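Local coordinates for putative ABC transporter, ATP-binding protein ComA (Streptococcus mutans, PDB 3K8U), which is a putative ABC transporter ATP-binding protein, represented here by its peptidase C39 family domain, a compact papain-like module of helices packed on an antiparallel sheet, at residues A[36-39]-A[40-43]; A[73-77]-A[78-82]; A[129-132]-A[133-137]. All coordinates share one frame; numbering follows the deposited sequence.

Contact 1 of 3, residues A[36-39]-A[40-43]; sequences AYLR and ELSK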
ATOM      1  N   ALA A  36     -15.441   3.787   0.304  1.00 13.53           N
ATOM      2  CA  ALA A  36     -16.208   4.812  -0.404  1.00 14.56           C
ATOM      3  C   ALA A  36     -15.741   6.217  -0.029  1.00 14.82           C
ATOM      4  O   ALA A  36     -15.648   7.101  -0.884  1.00 16.58           O
ATOM      5  CB  ALA A  36     -17.706   4.649  -0.120  1.00 16.25           C
ATOM      6  N   TYR A  37     -15.438   6.412   1.250  1.00 15.65           N
ATOM      7  CA  TYR A  37     -14.972   7.704   1.748  1.00 16.93           C
ATOM      8  C   TYR A  37     -13.573   8.033   1.225  1.00 17.59           C
ATOM      9  O   TYR A  37     -13.325   9.142   0.749  1.00 16.71           O
ATOM     10  CB  TYR A  37     -14.971   7.699   3.277  1.00 19.48           C
ATOM     11  CG  TYR A  37     -14.461   8.966   3.930  1.00 22.91           C
ATOM     12  CD1 TYR A  37     -15.175  10.159   3.838  1.00 27.27           C
ATOM     13  CD2 TYR A  37     -13.280   8.960   4.671  1.00 24.83           C
ATOM     14  CE1 TYR A  37     -14.729  11.316   4.473  1.00 28.61           C
ATOM     15  CE2 TYR A  37     -12.824  10.109   5.309  1.00 26.77           C
ATOM     16  CZ  TYR A  37     -13.553  11.282   5.208  1.00 30.01           C
ATOM     17  OH  TYR A  37     -13.107  12.418   5.841  1.00 31.92           O
ATOM     18  N   LEU A  38     -12.662   7.068   1.313  1.00 16.86           N
ATOM     19  CA  LEU A  38     -11.291   7.275   0.851  1.00 17.52           C
ATOM     20  C   LEU A  38     -11.204   7.394  -0.664  1.00 17.15           C
ATOM     21  O   LEU A  38     -10.328   8.082  -1.186  1.00 19.83           O
ATOM     22  CB  LEU A  38     -10.367   6.167   1.367  1.00 16.03           C
ATOM     23  CG  LEU A  38     -10.221   6.132   2.890  1.00 18.90           C
ATOM     24  CD1 LEU A  38      -9.261   5.031   3.291  1.00 18.58           C
ATOM     25  CD2 LEU A  38      -9.721   7.480   3.392  1.00 18.66           C
ATOM     26  N   ARG A  39     -12.130   6.749  -1.366  1.00 16.38           N
ATOM     27  CA  ARG A  39     -12.169   6.809  -2.825  1.00 17.11           C
ATOM     28  C   ARG A  39     -12.403   8.262  -3.231  1.00 18.89           C
ATOM     29  O   ARG A  39     -11.775   8.772  -4.163  1.00 17.23           O
ATOM     30  CB  ARG A  39     -13.306   5.936  -3.364  1.00 17.15           C
ATOM     31  CG  ARG A  39     -13.354   5.831  -4.887  1.00 17.38           C
ATOM     32  CD  ARG A  39     -14.656   5.198  -5.368  1.00 18.33           C
ATOM     33  NE  ARG A  39     -14.854   3.855  -4.827  1.00 19.44           N
ATOM     34  CZ  ARG A  39     -15.904   3.483  -4.099  1.00 20.17           C
ATOM     35  NH1 ARG A  39     -16.867   4.353  -3.811  1.00 18.51           N
ATOM     36  NH2 ARG A  39     -16.005   2.231  -3.681  1.00 17.46           N
ATOM     37  N   GLU A  40     -13.308   8.923  -2.513  1.00 19.35           N
ATOM     38  CA  GLU A  40     -13.634  10.321  -2.773  1.00 22.90           C
ATOM     39  C   GLU A  40     -12.483  11.253  -2.379  1.00 23.49           C
ATOM     40  O   GLU A  40     -12.113  12.149  -3.143  1.00 24.06           O
ATOM     41  CB  GLU A  40     -14.927  10.703  -2.037  1.00 25.31           C
ATOM     42  CG  GLU A  40     -15.301  12.188  -2.091  1.00 31.99           C
ATOM     43  CD  GLU A  40     -15.435  12.736  -3.504  1.00 36.57           C
ATOM     44  OE1 GLU A  40     -15.802  11.974  -4.426  1.00 37.51           O
ATOM     45  OE2 GLU A  40     -15.176  13.945  -3.690  1.00 40.35           O
ATOM     46  N   LEU A  41     -11.895  11.010  -1.209  1.00 23.33           N
ATOM     47  CA  LEU A  41     -10.783  11.820  -0.710  1.00 24.67           C
ATOM     48  C   LEU A  41      -9.517  11.733  -1.557  1.00 24.88           C
ATOM     49  O   LEU A  41      -8.746  12.694  -1.627  1.00 24.25           O
ATOM     50  CB  LEU A  41     -10.443  11.434   0.729  1.00 25.98           C
ATOM     51  CG  LEU A  41     -10.937  12.347   1.852  1.00 31.06           C
ATOM     52  CD1 LEU A  41     -12.454  12.440   1.830  1.00 31.75           C
ATOM     53  CD2 LEU A  41     -10.440  11.814   3.187  1.00 30.01           C
ATOM     54  N   SER A  42      -9.292  10.578  -2.177  1.00 23.25           N
ATOM     55  CA  SER A  42      -8.107  10.370  -3.009  1.00 24.46           C
ATOM     56  C   SER A  42      -8.329  10.685  -4.488  1.00 25.04           C
ATOM     57  O   SER A  42      -7.433  10.479  -5.307  1.00 25.10           O
ATOM     58  CB  SER A  42      -7.607   8.930  -2.858  1.00 23.96           C
ATOM     59  OG  SER A  42      -8.590   8.006  -3.286  1.00 22.11           O
ATOM     60  N   LYS A  43      -9.528  11.165  -4.825  1.00 26.09           N
ATOM     61  CA  LYS A  43      -9.883  11.506  -6.205  1.00 28.67           C
ATOM     62  C   LYS A  43      -9.758  10.306  -7.150  1.00 28.43           C
ATOM     63  O   LYS A  43      -9.397  10.448  -8.323  1.00 27.87           O
ATOM     64  CB  LYS A  43      -9.028  12.683  -6.703  1.00 30.99           C
ATOM     65  CG  LYS A  43      -9.281  13.987  -5.951  1.00 35.57           C
ATOM     66  CD  LYS A  43      -8.375  15.107  -6.448  1.00 39.90           C
ATOM     67  CE  LYS A  43      -8.750  16.448  -5.827  1.00 42.08           C
ATOM     68  NZ  LYS A  43      -8.699  16.427  -4.335  1.00 44.37           N
TER
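Leu41 lies one helical turn beyond Tyr37, and its side chain can be followed atom by atom along the phenol it packs on. Leu41 CB sits 3.7 Å from Tyr37 O, hard by the carbonyl that binds its own backbone N, and the chi1 of -102° departs from a staggered value. From CG the two methyls part. Leu41 CD1 rises over one face of the Tyr37 ring, 3.9 Å from the centroid and 22° off the ring normal, a CH-pi contact displaced toward the rim. Leu41 CD2 works farther out, meeting Tyr37 CE2 at 3.6 Å and touching Leu38 CD2 more loosely at 4.4 Å. Tyr37 itself carries CG anti to its backbone N (chi1 178°), which lays the ring alongside the next turn.

Beneath these side chains the helix is held in the ordinary way, Leu41 N donating a hydrogen bond to Tyr37 O at 3.1 Å. The end of the helix is marked by Leu38 O, which takes two bonds from one residue: Ser42 OG at 2.7 Å and Ser42 N at 2.9 Å reach it from opposite faces of the carbonyl plane. Ser42 OG is also bonded to Thr44 OG1, tying the turn to the chain that follows.

Leu38 packs against helix 17-28, and Arg39 forms a salt bridge with Asp16. Lys43, with positive phi, ends the helix in a Schellman motif; the Tyr37-Leu41 pair is an i to i+4 aromatic-aliphatic contact on its last turn.

Contact 2 of 3, residues A[73-77]-A[78-82]; sequences TLFDY and NDLTY
Leu80 and Leu74 meet at about a right angle, the methyls CD1 of both residues 3.8 Å apart. The other branch of Leu80, CD2, lies against the backbone carbonyl Leu74 O and meets Phe75 CD1 obliquely. Leu80 reaches inward with CG anti to its backbone N (chi1 -175°), which brings both methyls against Leu74 in the 3-10 segment.

The side chains of Phe75 and Tyr82 cross at about a right angle, although their ring planes are nearly parallel. The hydroxyl Tyr82 OH comes in at the edge of the Phe75 ring, in its plane, 3.7 Å from Phe75 CD1, and makes a weak hydrogen bond to Ser103 OG, while Leu80 CG lies over one face of the Tyr82 ring. Leu80 is thus packed between residues that present quite different surfaces: a leucine crossing it, a phenylalanine met obliquely and a tyrosine face.

Tyr77 folds its ring over the backbone that follows it. Asp79 N stands 4.0 Å above the plane of the Tyr77 ring, over its centre, and Asp79 CB touches Tyr77 CZ at 3.6 Å; the Asp79 carboxylate is steeply inclined, its plane 72° from that of the ring. The ring therefore lies across a type I beta turn closed by Leu80 N to Tyr77 O at 3.1 Å, with the donor well above the carbonyl plane. A water bridges the start of this turn, donating to Asp76 O and accepting from Asn78 N.

The loop joins strand 63-69 to strand 84-90. Leu74 and Phe75 rest on Phe84, Phe75 and Tyr82 both touch Val100 of strand 93-104, and Leu80 leans on Phe137 of strand 134-140.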
ATOM      1  N   THR A  73      17.331  -3.094  -1.128  1.00 18.18           N
ATOM      2  CA  THR A  73      18.188  -3.012   0.060  1.00 17.37           C
ATOM      3  C   THR A  73      17.394  -2.410   1.216  1.00 17.39           C
ATOM      4  O   THR A  73      17.779  -2.516   2.378  1.00 15.73           O
ATOM      5  CB  THR A  73      19.446  -2.143  -0.171  1.00 20.15           C
ATOM      6  OG1 THR A  73      19.060  -0.775  -0.344  1.00 20.36           O
ATOM      7  CG2 THR A  73      20.219  -2.623  -1.386  1.00 20.62           C
ATOM      8  N   LEU A  74      16.272  -1.778   0.880  1.00 17.89           N
ATOM      9  CA  LEU A  74      15.394  -1.177   1.871  1.00 16.97           C
ATOM     10  C   LEU A  74      15.023  -2.207   2.936  1.00 16.52           C
ATOM     11  O   LEU A  74      15.010  -1.908   4.128  1.00 16.07           O
ATOM     12  CB  LEU A  74      14.121  -0.675   1.181  1.00 17.84           C
ATOM     13  CG  LEU A  74      13.066   0.011   2.041  1.00 18.20           C
ATOM     14  CD1 LEU A  74      13.618   1.334   2.576  1.00 15.71           C
ATOM     15  CD2 LEU A  74      11.804   0.240   1.217  1.00 16.75           C
ATOM     16  N   PHE A  75      14.798  -3.444   2.502  1.00 17.09           N
ATOM     17  CA  PHE A  75      14.403  -4.512   3.410  1.00 17.89           C
ATOM     18  C   PHE A  75      15.507  -5.083   4.297  1.00 20.08           C
ATOM     19  O   PHE A  75      15.235  -5.871   5.210  1.00 19.97           O
ATOM     20  CB  PHE A  75      13.659  -5.599   2.626  1.00 18.92           C
ATOM     21  CG  PHE A  75      12.479  -5.066   1.866  1.00 16.71           C
ATOM     22  CD1 PHE A  75      11.324  -4.672   2.543  1.00 18.50           C
ATOM     23  CD2 PHE A  75      12.544  -4.881   0.489  1.00 15.13           C
ATOM     24  CE1 PHE A  75      10.257  -4.095   1.860  1.00 16.79           C
ATOM     25  CE2 PHE A  75      11.482  -4.303  -0.204  1.00 16.23           C
ATOM     26  CZ  PHE A  75      10.333  -3.906   0.486  1.00 17.45           C
ATOM     27  N   ASP A  76      16.741  -4.640   4.065  1.00 19.62           N
ATOM     28  CA  ASP A  76      17.885  -5.075   4.861  1.00 20.76           C
ATOM     29  C   ASP A  76      18.212  -4.059   5.956  1.00 20.77           C
ATOM     30  O   ASP A  76      19.154  -4.246   6.722  1.00 20.93           O
ATOM     31  CB  ASP A  76      19.114  -5.294   3.972  1.00 22.83           C
ATOM     32  CG  ASP A  76      18.921  -6.413   2.974  1.00 24.82           C
ATOM     33  OD1 ASP A  76      18.175  -7.364   3.280  1.00 25.94           O
ATOM     34  OD2 ASP A  76      19.519  -6.346   1.881  1.00 26.67           O
ATOM     35  N   TYR A  77      17.447  -2.970   5.994  1.00 19.47           N
ATOM     36  CA  TYR A  77      17.619  -1.915   6.989  1.00 20.33           C
ATOM     37  C   TYR A  77      16.763  -2.290   8.205  1.00 21.66           C
ATOM     38  O   TYR A  77      15.535  -2.214   8.163  1.00 18.15           O
ATOM     39  CB  TYR A  77      17.183  -0.580   6.379  1.00 21.11           C
ATOM     40  CG  TYR A  77      17.255   0.618   7.297  1.00 21.63           C
ATOM     41  CD1 TYR A  77      18.472   1.054   7.828  1.00 20.51           C
ATOM     42  CD2 TYR A  77      16.104   1.344   7.600  1.00 21.11           C
ATOM     43  CE1 TYR A  77      18.537   2.191   8.636  1.00 22.88           C
ATOM     44  CE2 TYR A  77      16.157   2.477   8.404  1.00 21.43           C
ATOM     45  CZ  TYR A  77      17.371   2.898   8.916  1.00 24.07           C
ATOM     46  OH  TYR A  77      17.411   4.038   9.684  1.00 23.60           O
ATOM     47  N   ASN A  78      17.426  -2.703   9.282  1.00 22.43           N
ATOM     48  CA  ASN A  78      16.742  -3.151  10.498  1.00 25.62           C
ATOM     49  C   ASN A  78      15.847  -2.151  11.227  1.00 25.92           C
ATOM     50  O   ASN A  78      14.987  -2.554  12.012  1.00 28.10           O
ATOM     51  CB  ASN A  78      17.746  -3.786  11.466  1.00 28.00           C
ATOM     52  CG  ASN A  78      18.407  -5.033  10.887  1.00 30.75           C
ATOM     53  OD1 ASN A  78      17.855  -5.690  10.002  1.00 34.41           O
ATOM     54  ND2 ASN A  78      19.594  -5.360  11.383  1.00 33.27           N
ATOM     55  N   ASP A  79      16.039  -0.860  10.975  1.00 25.34           N
ATOM     56  CA  ASP A  79      15.215   0.168  11.610  1.00 25.44           C
ATOM     57  C   ASP A  79      14.017   0.574  10.740  1.00 24.66           C
ATOM     58  O   ASP A  79      13.329   1.550  11.039  1.00 24.12           O
ATOM     59  CB  ASP A  79      16.051   1.406  11.942  1.00 27.38           C
ATOM     60  CG  ASP A  79      16.967   1.205  13.146  1.00 31.26           C
ATOM     61  OD1 ASP A  79      16.857   0.172  13.846  1.00 32.17           O
ATOM     62  OD2 ASP A  79      17.801   2.102  13.393  1.00 32.34           O
ATOM     63  N   LEU A  80      13.767  -0.180   9.670  1.00 22.55           N
ATOM     64  CA  LEU A  80      12.656   0.113   8.766  1.00 20.75           C
ATOM     65  C   LEU A  80      11.316   0.043   9.503  1.00 21.69           C
ATOM     66  O   LEU A  80      11.073  -0.883  10.275  1.00 21.59           O
ATOM     67  CB  LEU A  80      12.656  -0.868   7.589  1.00 19.24           C
ATOM     68  CG  LEU A  80      11.632  -0.631   6.476  1.00 19.79           C
ATOM     69  CD1 LEU A  80      11.818   0.752   5.879  1.00 18.26           C
ATOM     70  CD2 LEU A  80      11.785  -1.697   5.404  1.00 20.91           C
ATOM     71  N   THR A  81      10.474   1.048   9.295  1.00 21.21           N
ATOM     72  CA  THR A  81       9.171   1.081   9.946  1.00 24.21           C
ATOM     73  C   THR A  81       8.078   0.535   9.046  1.00 22.58           C
ATOM     74  O   THR A  81       7.873   1.023   7.934  1.00 24.22           O
ATOM     75  CB  THR A  81       8.777   2.506  10.383  1.00 26.97           C
ATOM     76  OG1 THR A  81       8.743   3.369   9.238  1.00 32.60           O
ATOM     77  CG2 THR A  81       9.765   3.046  11.407  1.00 29.44           C
ATOM     78  N   TYR A  82       7.406  -0.502   9.530  1.00 20.50           N
ATOM     79  CA  TYR A  82       6.304  -1.133   8.818  1.00 19.88           C
ATOM     80  C   TYR A  82       5.025  -0.717   9.540  1.00 19.77           C
ATOM     81  O   TYR A  82       5.056  -0.394  10.727  1.00 19.28           O
ATOM     82  CB  TYR A  82       6.437  -2.656   8.868  1.00 19.90           C
ATOM     83  CG  TYR A  82       7.633  -3.222   8.142  1.00 20.19           C
ATOM     84  CD1 TYR A  82       7.595  -3.446   6.764  1.00 21.74           C
ATOM     85  CD2 TYR A  82       8.789  -3.577   8.835  1.00 22.35           C
ATOM     86  CE1 TYR A  82       8.679  -4.017   6.097  1.00 20.61           C
ATOM     87  CE2 TYR A  82       9.879  -4.147   8.178  1.00 21.37           C
ATOM     88  CZ  TYR A  82       9.816  -4.365   6.814  1.00 21.86           C
ATOM     89  OH  TYR A  82      10.881  -4.944   6.167  1.00 22.37           O
TER
HETATM   90  O   HOH W   1      20.191  -2.851   9.220  1.00 23.01           O

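Contact 3 of 3, residues A[129-132]-A[133-137]; sequences SEWT and GLAIF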
ATOM      1  N   SER A 129      10.397  -7.858  -9.148  1.00 16.46           N
ATOM      2  CA  SER A 129       9.970  -7.813 -10.546  1.00 16.23           C
ATOM      3  C   SER A 129       8.756  -6.910 -10.794  1.00 15.39           C
ATOM      4  O   SER A 129       8.650  -6.299 -11.855  1.00 15.85           O
ATOM      5  CB  SER A 129       9.674  -9.224 -11.069  1.00 20.83           C
ATOM      6  OG  SER A 129      10.829 -10.045 -11.019  1.00 26.84           O
ATOM      7  N   GLU A 130       7.854  -6.816  -9.818  1.00 13.90           N
ATOM      8  CA  GLU A 130       6.640  -6.001  -9.950  1.00 14.35           C
ATOM      9  C   GLU A 130       6.758  -4.565  -9.428  1.00 12.26           C
ATOM     10  O   GLU A 130       6.088  -3.659  -9.922  1.00 12.72           O
ATOM     11  CB  GLU A 130       5.477  -6.660  -9.192  1.00 16.17           C
ATOM     12  CG  GLU A 130       5.147  -8.090  -9.590  1.00 21.90           C
ATOM     13  CD  GLU A 130       4.033  -8.698  -8.738  1.00 24.71           C
ATOM     14  OE1 GLU A 130       3.522  -9.770  -9.122  1.00 26.97           O
ATOM     15  OE2 GLU A 130       3.671  -8.117  -7.687  1.00 21.53           O
ATOM     16  N   TRP A 131       7.585  -4.379  -8.404  1.00  9.83           N
ATOM     17  CA  TRP A 131       7.769  -3.079  -7.746  1.00  9.87           C
ATOM     18  C   TRP A 131       8.437  -1.986  -8.585  1.00 10.81           C
ATOM     19  O   TRP A 131       9.509  -2.193  -9.164  1.00 11.78           O
ATOM     20  CB  TRP A 131       8.552  -3.304  -6.447  1.00  9.51           C
ATOM     21  CG  TRP A 131       8.675  -2.124  -5.515  1.00  9.44           C
ATOM     22  CD1 TRP A 131       7.739  -1.156  -5.268  1.00 10.61           C
ATOM     23  CD2 TRP A 131       9.769  -1.857  -4.640  1.00 11.40           C
ATOM     24  NE1 TRP A 131       8.184  -0.308  -4.276  1.00  9.34           N
ATOM     25  CE2 TRP A 131       9.429  -0.719  -3.876  1.00 10.40           C
ATOM     26  CE3 TRP A 131      11.008  -2.477  -4.420  1.00 12.27           C
ATOM     27  CZ2 TRP A 131      10.283  -0.189  -2.906  1.00 13.14           C
ATOM     28  CZ3 TRP A 131      11.854  -1.952  -3.456  1.00 15.73           C
ATOM     29  CH2 TRP A 131      11.486  -0.817  -2.708  1.00 13.35           C
ATOM     30  N   THR A 132       7.802  -0.816  -8.636  1.00 10.33           N
ATOM     31  CA  THR A 132       8.340   0.322  -9.377  1.00 10.24           C
ATOM     32  C   THR A 132       9.437   1.012  -8.571  1.00 11.81           C
ATOM     33  O   THR A 132      10.159   1.858  -9.097  1.00 12.55           O
ATOM     34  CB  THR A 132       7.266   1.397  -9.665  1.00 10.64           C
ATOM     35  OG1 THR A 132       6.819   1.972  -8.428  1.00 11.63           O
ATOM     36  CG2 THR A 132       6.076   0.800 -10.415  1.00 11.58           C
ATOM     37  N   GLY A 133       9.551   0.649  -7.297  1.00 10.83           N
ATOM     38  CA  GLY A 133      10.522   1.274  -6.422  1.00 11.22           C
ATOM     39  C   GLY A 133       9.858   2.335  -5.554  1.00 12.75           C
ATOM     40  O   GLY A 133      10.427   2.773  -4.555  1.00 12.38           O
ATOM     41  N   LEU A 134       8.646   2.746  -5.924  1.00 10.80           N
ATOM     42  CA  LEU A 134       7.922   3.757  -5.162  1.00 11.77           C
ATOM     43  C   LEU A 134       7.369   3.200  -3.861  1.00 12.86           C
ATOM     44  O   LEU A 134       6.701   2.160  -3.848  1.00 10.24           O
ATOM     45  CB  LEU A 134       6.773   4.358  -5.985  1.00 15.46           C
ATOM     46  CG  LEU A 134       5.960   5.438  -5.252  1.00 19.44           C
ATOM     47  CD1 LEU A 134       6.804   6.689  -5.069  1.00 21.85           C
ATOM     48  CD2 LEU A 134       4.696   5.768  -6.024  1.00 24.00           C
ATOM     49  N   ALA A 135       7.666   3.893  -2.765  1.00 11.39           N
ATOM     50  CA  ALA A 135       7.188   3.502  -1.442  1.00 11.37           C
ATOM     51  C   ALA A 135       6.609   4.740  -0.766  1.00 13.28           C
ATOM     52  O   ALA A 135       7.185   5.825  -0.845  1.00 13.65           O
ATOM     53  CB  ALA A 135       8.327   2.928  -0.602  1.00 11.33           C
ATOM     54  N   ILE A 136       5.444   4.580  -0.149  1.00 12.41           N
ATOM     55  CA  ILE A 136       4.785   5.678   0.544  1.00 13.92           C
ATOM     56  C   ILE A 136       4.691   5.309   2.014  1.00 14.07           C
ATOM     57  O   ILE A 136       4.110   4.281   2.373  1.00 12.60           O
ATOM     58  CB  ILE A 136       3.369   5.951  -0.030  1.00 16.24           C
ATOM     59  CG1 ILE A 136       3.470   6.313  -1.515  1.00 16.69           C
ATOM     60  CG2 ILE A 136       2.688   7.094   0.745  1.00 17.25           C
ATOM     61  CD1 ILE A 136       2.140   6.335  -2.246  1.00 18.80           C
ATOM     62  N   PHE A 137       5.305   6.142   2.851  1.00 15.78           N
ATOM     63  CA  PHE A 137       5.313   5.951   4.296  1.00 17.33           C
ATOM     64  C   PHE A 137       4.373   6.952   4.958  1.00 20.34           C
ATOM     65  O   PHE A 137       4.368   8.136   4.608  1.00 19.33           O
ATOM     66  CB  PHE A 137       6.736   6.128   4.844  1.00 17.44           C
ATOM     67  CG  PHE A 137       7.688   5.033   4.436  1.00 17.65           C
ATOM     68  CD1 PHE A 137       7.946   3.967   5.291  1.00 17.56           C
ATOM     69  CD2 PHE A 137       8.303   5.054   3.189  1.00 18.41           C
ATOM     70  CE1 PHE A 137       8.797   2.934   4.910  1.00 17.08           C
ATOM     71  CE2 PHE A 137       9.158   4.026   2.797  1.00 17.41           C
ATOM     72  CZ  PHE A 137       9.403   2.961   3.658  1.00 15.92           C
TER
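Between Trp131 and Leu134 the chain turns a corner at Gly133, whose phi of 100° belongs to a conformation that glycine accepts because no beta carbon has to press against Thr132 O.

The indole of Trp131 makes use of that bare backbone. Gly133 CA lies over one face of the five-membered ring, 3.5 Å from its centroid and nearly along the ring normal, a CH-pi contact in which the peptide is laid on the aromatic surface. Gly133 N approaches the same ring system, 3.3 Å from CD1 of Trp131. With CG anti to the backbone N (chi1 -171°), the indole swings forward along the chain and brings its N-H to the strand beyond the corner: Trp131 NE1 donates to Leu134 O at 2.9 Å. The oxygen lies in the indole plane, at its edge, whereas the indole nitrogen stands well above the plane of the accepting carbonyl. Farther along the same edge, Trp131 CZ2 touches Ala135 CB at 4.3 Å.

Thr132 secures the corner a second time. Its OG1 accepts from Leu134 N at 3.2 Å, with an N-H...O angle of 162°, an ST turn that spans Gly133 from side chain to backbone. The corner is therefore bridged twice, once by an aromatic N-H to a carbonyl and once by a backbone N-H to a hydroxyl.

Helix 124-130 runs into this corner, and Phe127 on it meets the Trp131 ring. Backbone bonds join Thr132 and Leu134 to His87 of strand 84-90, and Ala135 to Ile68 of strand 63-69, so the strand leaving the corner enters the antiparallel sheet between these two neighbours.

The three contacts follow one another along the chain, all within the peptidase C39 family domain, and divide between the two parts of a papain-like fold. Contact 1 belongs to the helical part, at the end of helix 35-41. Contacts 2 and 3 belong to the sheet side, with centres about 14 Å apart; they touch directly, Phe75 and Leu74 of the loop meeting Trp131, and Thr81 O lying against Phe137. Contact 1 lies across the chain's centre from both, its centre about 30 Å from that of contact 2 and about 22 Å from that of contact 3. Three local contacts, well separated in sequence, are thus spread over the domain, while the loop 73-82 packs on strand 134-140.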